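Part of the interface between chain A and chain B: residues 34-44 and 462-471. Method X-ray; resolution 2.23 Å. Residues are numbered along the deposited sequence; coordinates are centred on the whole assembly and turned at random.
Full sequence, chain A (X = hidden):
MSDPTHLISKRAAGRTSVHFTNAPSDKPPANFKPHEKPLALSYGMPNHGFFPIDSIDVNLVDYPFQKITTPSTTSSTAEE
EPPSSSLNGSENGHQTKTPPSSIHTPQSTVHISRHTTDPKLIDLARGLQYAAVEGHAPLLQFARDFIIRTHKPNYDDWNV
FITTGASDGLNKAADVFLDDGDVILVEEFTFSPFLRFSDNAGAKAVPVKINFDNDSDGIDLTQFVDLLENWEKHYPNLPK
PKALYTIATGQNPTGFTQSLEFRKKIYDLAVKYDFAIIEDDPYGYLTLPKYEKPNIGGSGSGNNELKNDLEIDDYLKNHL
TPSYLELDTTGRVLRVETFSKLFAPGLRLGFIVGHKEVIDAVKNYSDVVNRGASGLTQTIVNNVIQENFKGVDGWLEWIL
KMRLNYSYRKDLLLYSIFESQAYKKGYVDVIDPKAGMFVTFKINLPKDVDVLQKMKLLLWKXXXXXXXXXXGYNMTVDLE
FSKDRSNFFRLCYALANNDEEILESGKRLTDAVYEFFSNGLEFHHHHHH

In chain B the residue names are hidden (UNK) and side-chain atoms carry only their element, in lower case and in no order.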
ATOM      1  N   PRO A  34      21.228   1.129  31.806  1.00 68.33           N
ATOM      2  CA  PRO A  34      21.497   1.105  30.374  1.00 67.11           C
ATOM      3  C   PRO A  34      22.778   1.908  30.109  1.00 68.12           C
ATOM      4  O   PRO A  34      23.243   2.613  30.993  1.00 71.44           O
ATOM      5  CB  PRO A  34      20.267   1.756  29.723  1.00 69.12           C
ATOM      6  CG  PRO A  34      19.611   2.525  30.857  1.00 72.34           C
ATOM      7  CD  PRO A  34      19.925   1.736  32.115  1.00 71.09           C
ATOM      8  N   HIS A  35      23.339   1.751  28.915  1.00 60.47           N
ATOM      9  CA  HIS A  35      24.492   2.537  28.429  1.00 55.76           C
ATOM     10  C   HIS A  35      23.961   3.850  27.866  1.00 62.48           C
ATOM     11  O   HIS A  35      22.812   3.871  27.359  1.00 62.28           O
ATOM     12  CB  HIS A  35      25.282   1.721  27.414  1.00 54.25           C
ATOM     13  CG  HIS A  35      26.611   2.297  27.077  1.00 54.29           C
ATOM     14  ND1 HIS A  35      26.744   3.427  26.286  1.00 57.04           N
ATOM     15  CD2 HIS A  35      27.859   1.875  27.365  1.00 50.72           C
ATOM     16  CE1 HIS A  35      28.028   3.679  26.106  1.00 57.90           C
ATOM     17  NE2 HIS A  35      28.736   2.750  26.775  1.00 54.67           N
ATOM     18  N   GLU A  36      24.751   4.912  28.000  1.00 73.62           N
ATOM     19  CA  GLU A  36      24.326   6.294  27.655  1.00 81.82           C
ATOM     20  C   GLU A  36      24.108   6.361  26.136  1.00 68.45           C
ATOM     21  O   GLU A  36      23.092   6.941  25.716  1.00 62.20           O
ATOM     22  CB  GLU A  36      25.361   7.320  28.144  1.00 95.87           C
ATOM     23  CG  GLU A  36      25.275   7.671  29.630  1.00101.65           C
ATOM     24  CD  GLU A  36      26.438   8.513  30.159  1.00104.31           C
ATOM     25  OE1 GLU A  36      26.794   8.370  31.362  1.00 87.61           O
ATOM     26  OE2 GLU A  36      27.000   9.313  29.369  1.00 96.41           O
ATOM     27  N   LYS A  37      25.052   5.820  25.357  1.00 60.66           N
ATOM     28  CA  LYS A  37      25.078   5.865  23.868  1.00 65.89           C
ATOM     29  C   LYS A  37      25.264   4.441  23.347  1.00 60.72           C
ATOM     30  O   LYS A  37      26.389   4.019  23.087  1.00 58.72           O
ATOM     31  CB  LYS A  37      26.205   6.774  23.352  1.00 74.01           C
ATOM     32  CG  LYS A  37      26.080   8.269  23.660  1.00 81.42           C
ATOM     33  CD  LYS A  37      26.738   8.718  24.972  1.00 77.31           C
ATOM     34  CE  LYS A  37      28.237   8.947  24.887  1.00 76.71           C
ATOM     35  NZ  LYS A  37      28.572  10.370  24.628  1.00 71.73           N
ATOM     36  N   PRO A  38      24.175   3.648  23.200  1.00 55.25           N
ATOM     37  CA  PRO A  38      24.291   2.288  22.688  1.00 49.11           C
ATOM     38  C   PRO A  38      24.546   2.321  21.176  1.00 47.99           C
ATOM     39  O   PRO A  38      24.152   3.289  20.535  1.00 45.69           O
ATOM     40  CB  PRO A  38      22.954   1.620  23.057  1.00 51.34           C
ATOM     41  CG  PRO A  38      21.959   2.757  23.327  1.00 51.05           C
ATOM     42  CD  PRO A  38      22.778   4.016  23.505  1.00 53.87           C
ATOM     43  N   LEU A  39      25.256   1.302  20.677  1.00 46.54           N
ATOM     44  CA  LEU A  39      25.396   0.959  19.236  1.00 46.85           C
ATOM     45  C   LEU A  39      24.438  -0.196  18.894  1.00 46.94           C
ATOM     46  O   LEU A  39      24.210  -1.069  19.737  1.00 42.06           O
ATOM     47  CB  LEU A  39      26.851   0.587  18.946  1.00 44.27           C
ATOM     48  CG  LEU A  39      27.873   1.705  19.170  1.00 43.00           C
ATOM     49  CD1 LEU A  39      29.299   1.177  19.021  1.00 42.50           C
ATOM     50  CD2 LEU A  39      27.626   2.869  18.216  1.00 42.30           C
ATOM     51  N   ALA A  40      23.884  -0.178  17.685  1.00 50.99           N
ATOM     52  CA  ALA A  40      22.886  -1.154  17.200  1.00 47.80           C
ATOM     53  C   ALA A  40      23.544  -2.135  16.220  1.00 45.73           C
ATOM     54  O   ALA A  40      24.048  -1.687  15.165  1.00 52.25           O
ATOM     55  CB  ALA A  40      21.729  -0.411  16.566  1.00 48.78           C
ATOM     56  N   LEU A  41      23.494  -3.429  16.556  1.00 41.61           N
ATOM     57  CA  LEU A  41      23.564  -4.565  15.599  1.00 41.91           C
ATOM     58  C   LEU A  41      22.186  -5.232  15.508  1.00 40.88           C
ATOM     59  O   LEU A  41      22.118  -6.411  15.106  1.00 45.40           O
ATOM     60  CB  LEU A  41      24.612  -5.584  16.066  1.00 40.48           C
ATOM     61  CG  LEU A  41      26.071  -5.136  16.027  1.00 42.04           C
ATOM     62  CD1 LEU A  41      26.943  -6.186  16.703  1.00 46.43           C
ATOM     63  CD2 LEU A  41      26.553  -4.873  14.616  1.00 41.62           C
ATOM     64  N   SER A  42      21.115  -4.525  15.847  1.00 45.76           N
ATOM     65  CA  SER A  42      19.771  -5.132  16.028  1.00 50.85           C
ATOM     66  C   SER A  42      18.955  -5.003  14.735  1.00 53.03           C
ATOM     67  O   SER A  42      18.783  -6.003  14.058  1.00 57.02           O
ATOM     68  CB  SER A  42      19.073  -4.521  17.211  1.00 47.19           C
ATOM     69  OG  SER A  42      19.190  -3.114  17.168  1.00 41.68           O
ATOM     70  N   TYR A  43      18.569  -3.785  14.371  1.00 60.74           N
ATOM     71  CA  TYR A  43      17.565  -3.490  13.320  1.00 63.45           C
ATOM     72  C   TYR A  43      18.162  -3.852  11.952  1.00 55.60           C
ATOM     73  O   TYR A  43      19.257  -3.386  11.603  1.00 59.85           O
ATOM     74  CB  TYR A  43      17.105  -2.034  13.446  1.00 78.39           C
ATOM     75  CG  TYR A  43      16.951  -1.547  14.870  1.00 98.39           C
ATOM     76  CD1 TYR A  43      15.998  -2.101  15.724  1.00103.29           C
ATOM     77  CD2 TYR A  43      17.778  -0.551  15.384  1.00100.84           C
ATOM     78  CE1 TYR A  43      15.874  -1.675  17.043  1.00114.25           C
ATOM     79  CE2 TYR A  43      17.663  -0.114  16.699  1.00106.00           C
ATOM     80  CZ  TYR A  43      16.710  -0.678  17.536  1.00111.52           C
ATOM     81  OH  TYR A  43      16.610  -0.259  18.837  1.00 91.26           O
ATOM     82  N   GLY A  44      17.462  -4.690  11.196  1.00 51.11           N
ATOM     83  CA  GLY A  44      17.890  -5.135   9.852  1.00 53.15           C
ATOM     84  C   GLY A  44      17.608  -4.089   8.793  1.00 50.92           C
ATOM     85  O   GLY A  44      16.612  -4.231   8.077  1.00 59.37           O
TER
ATOM     86  N   UNK B 462      24.263  -7.132  27.704  1.00 45.72           N
ATOM     87  CA  UNK B 462      24.637  -6.482  26.418  1.00 49.07           C
ATOM     88  C   UNK B 462      24.103  -5.045  26.437  1.00 47.11           C
ATOM     89  O   UNK B 462      24.878  -4.121  26.107  1.00 44.22           O
ATOM     90  c   UNK B 462      24.049  -7.245  25.221  1.00 50.41           C
ATOM     91  c   UNK B 462      24.490  -8.695  25.017  1.00 47.80           C
ATOM     92  c   UNK B 462      23.945  -9.202  23.707  1.00 50.59           C
ATOM     93  c   UNK B 462      25.984  -8.842  25.024  1.00 48.18           C
ATOM     94  N   UNK B 463      22.825  -4.858  26.810  1.00 46.86           N
ATOM     95  CA  UNK B 463      22.185  -3.505  26.862  1.00 43.27           C
ATOM     96  C   UNK B 463      23.017  -2.617  27.798  1.00 43.21           C
ATOM     97  O   UNK B 463      23.406  -1.523  27.351  1.00 45.31           O
ATOM     98  c   UNK B 463      19.866  -4.351  26.249  1.00 42.04           C
ATOM     99  c   UNK B 463      20.705  -3.570  27.269  1.00 43.43           C
ATOM    100  c   UNK B 463      18.508  -4.772  26.765  1.00 43.43           C
ATOM    101  c   UNK B 463      20.154  -2.167  27.499  1.00 39.14           C
ATOM    102  N   UNK B 464      23.382  -3.110  28.987  1.00 44.48           N
ATOM    103  CA  UNK B 464      24.245  -2.379  29.963  1.00 46.71           C
ATOM    104  C   UNK B 464      25.631  -2.105  29.364  1.00 46.50           C
ATOM    105  O   UNK B 464      26.155  -1.018  29.639  1.00 48.49           O
ATOM    106  o   UNK B 464      24.960  -4.306  31.220  1.00 50.93           O
ATOM    107  c   UNK B 464      24.338  -3.052  31.313  1.00 44.12           C
ATOM    108  N   UNK B 465      26.157  -2.971  28.493  1.00 48.10           N
ATOM    109  CA  UNK B 465      27.465  -2.748  27.806  1.00 47.02           C
ATOM    110  C   UNK B 465      27.332  -1.866  26.543  1.00 44.22           C
ATOM    111  O   UNK B 465      28.375  -1.540  25.947  1.00 46.08           O
ATOM    112  c   UNK B 465      30.475  -4.558  28.333  1.00 49.16           C
ATOM    113  c   UNK B 465      28.144  -4.088  27.513  1.00 47.36           C
ATOM    114  o   UNK B 465      31.831  -5.799  31.448  1.00 46.83           O
ATOM    115  c   UNK B 465      30.920  -5.396  30.527  1.00 46.15           C
ATOM    116  c   UNK B 465      31.376  -4.997  29.285  1.00 45.75           C
ATOM    117  c   UNK B 465      29.563  -5.389  30.804  1.00 47.58           C
ATOM    118  c   UNK B 465      28.669  -4.969  29.827  1.00 51.28           C
ATOM    119  c   UNK B 465      29.110  -4.542  28.579  1.00 47.97           C
ATOM    120  N   UNK B 466      26.110  -1.498  26.139  1.00 44.67           N
ATOM    121  CA  UNK B 466      25.851  -0.532  25.054  1.00 47.00           C
ATOM    122  C   UNK B 466      25.894  -1.165  23.672  1.00 43.65           C
ATOM    123  O   UNK B 466      26.345  -0.518  22.713  1.00 39.69           O
ATOM    124  N   UNK B 467      25.416  -2.390  23.555  1.00 45.08           N
ATOM    125  CA  UNK B 467      25.297  -3.092  22.243  1.00 46.80           C
ATOM    126  C   UNK B 467      23.891  -3.709  22.169  1.00 43.34           C
ATOM    127  O   UNK B 467      23.531  -4.550  23.048  1.00 38.88           O
ATOM    128  c   UNK B 467      26.474  -4.716  20.654  1.00 49.21           C
ATOM    129  c   UNK B 467      26.481  -5.156  23.140  1.00 52.34           C
ATOM    130  c   UNK B 467      26.556  -3.717  19.515  1.00 49.90           C
ATOM    131  c   UNK B 467      26.466  -4.091  22.049  1.00 49.79           C
ATOM    132  N   UNK B 468      23.101  -3.259  21.192  1.00 40.60           N
ATOM    133  CA  UNK B 468      21.735  -3.784  20.952  1.00 44.23           C
ATOM    134  C   UNK B 468      21.791  -4.928  19.924  1.00 45.76           C
ATOM    135  O   UNK B 468      22.433  -4.758  18.861  1.00 42.72           O
ATOM    136  c   UNK B 468      20.842  -2.643  20.471  1.00 45.33           C
ATOM    137  c   UNK B 468      20.758  -1.404  21.373  1.00 50.86           C
ATOM    138  c   UNK B 468      20.372  -1.767  22.810  1.00 48.85           C
ATOM    139  c   UNK B 468      19.773  -0.385  20.783  1.00 46.68           C
ATOM    140  N   UNK B 469      21.130  -6.049  20.234  1.00 43.06           N
ATOM    141  CA  UNK B 469      21.004  -7.238  19.344  1.00 41.12           C
ATOM    142  C   UNK B 469      19.590  -7.800  19.481  1.00 42.50           C
ATOM    143  O   UNK B 469      18.832  -7.300  20.309  1.00 38.78           O
ATOM    144  c   UNK B 469      21.903  -8.908  21.036  1.00 40.28           C
ATOM    145  c   UNK B 469      22.065  -8.314  19.650  1.00 41.31           C
ATOM    146  c   UNK B 469      23.463  -7.774  19.455  1.00 40.89           C
ATOM    147  N   UNK B 470      19.255  -8.794  18.648  1.00 42.75           N
ATOM    148  CA  UNK B 470      17.950  -9.505  18.651  1.00 37.02           C
ATOM    149  C   UNK B 470      18.224 -10.916  19.132  1.00 37.22           C
ATOM    150  O   UNK B 470      18.991 -11.617  18.494  1.00 43.28           O
ATOM    151  c   UNK B 470      17.301  -9.490  17.262  1.00 34.33           C
ATOM    152  c   UNK B 470      17.069  -8.070  16.801  1.00 36.09           C
ATOM    153  c   UNK B 470      15.987 -10.258  17.241  1.00 36.50           C
ATOM    154  N   UNK B 471      17.627 -11.364  20.260  1.00 37.86           N
ATOM    155  CA  UNK B 471      17.707 -12.762  20.669  1.00 38.99           C
ATOM    156  C   UNK B 471      16.868 -13.651  19.736  1.00 39.30           C
ATOM    157  O   UNK B 471      15.819 -13.217  19.270  1.00 37.55           O
ATOM    158  c   UNK B 471      16.117 -11.617  22.043  1.00 36.66           C
ATOM    159  c   UNK B 471      17.115 -12.735  22.087  1.00 40.31           C
ATOM    160  c   UNK B 471      16.780 -10.579  21.167  1.00 37.96           C
TER

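Position 462 carries four side-chain carbons, forked at the second, and none comes near the chain A stretch; this is Leu B462. Position 463 also has four carbons, but the fork is at the first and one arm is two carbons long; its carbonyl O lies 3.6 Å from N of His A35. This is Ile B463. At 464 one carbon is followed by one oxygen. The CA-to-CB bond points away from the chain A stretch, while the backbone O sits 3.6 Å from CB of His A35, at the edge of the imidazole; the residue is Ser B464. Position 465 has one carbon, then a six-carbon ring bearing an oxygen. Its CA-to-CB bond points away from the chain A stretch, and its backbone O lies 3.7 Å from CD2 of His A35. This is Tyr B465, whose hydroxyl is hydrogen-bonded elsewhere in the structure.

Position 466 has no side-chain atoms. Its positive phi (84°), its N bonded to O of Ile B463 (3.0 Å) and the N of position 467 bonded to O of Leu B462 (3.1 Å) close the helix in a Schellman motif. Its CA lies 3.3 Å from CB of His A35, and an ideal CB would fall 2.6 Å from His A35 CG, a clash. This is Gly B466.

At 467 four carbons fork at the first, with one two-carbon arm, whose end lies 3.8 Å from CD1 of Leu A41; the residue is Ile B467. Position 468 again has four carbons, now forked at the second. The fork carbon is 4.1 Å from CB of Pro A38, and one terminal carbon is 3.7 Å from OH of Tyr A43, a poorly ordered residue. This is Leu B468, which has the largest area covered by the other stretch. Position 469 has one carbon carrying two more; the CA-to-CB bond points away, yet one terminal carbon is 4.2 Å from CB of Leu A41. This is Val B469. Position 470 repeats the pattern, with a terminal carbon 3.8 Å from O of Ser A42: Val B470. At 471 three carbons close a ring onto the backbone N, out of reach of the chain A stretch, giving Pro B471.

The contact is built on a short parallel pairing. Leu A39 N donates to Gly B466 O, Leu B468 N to Leu A39 O, and Leu A41 N to Leu B468 O, each at 2.9 Å. The glycine thus admits the histidine and supplies the first acceptor. Leu A39 and Ile B467 share one sheet face, Ala A40 and Leu B468 the other. Apolar packing dominates the side-chain contacts, and Ser A42 OG is buried without a polar partner.

Chain B, residues 462-471: LISYGILVVP
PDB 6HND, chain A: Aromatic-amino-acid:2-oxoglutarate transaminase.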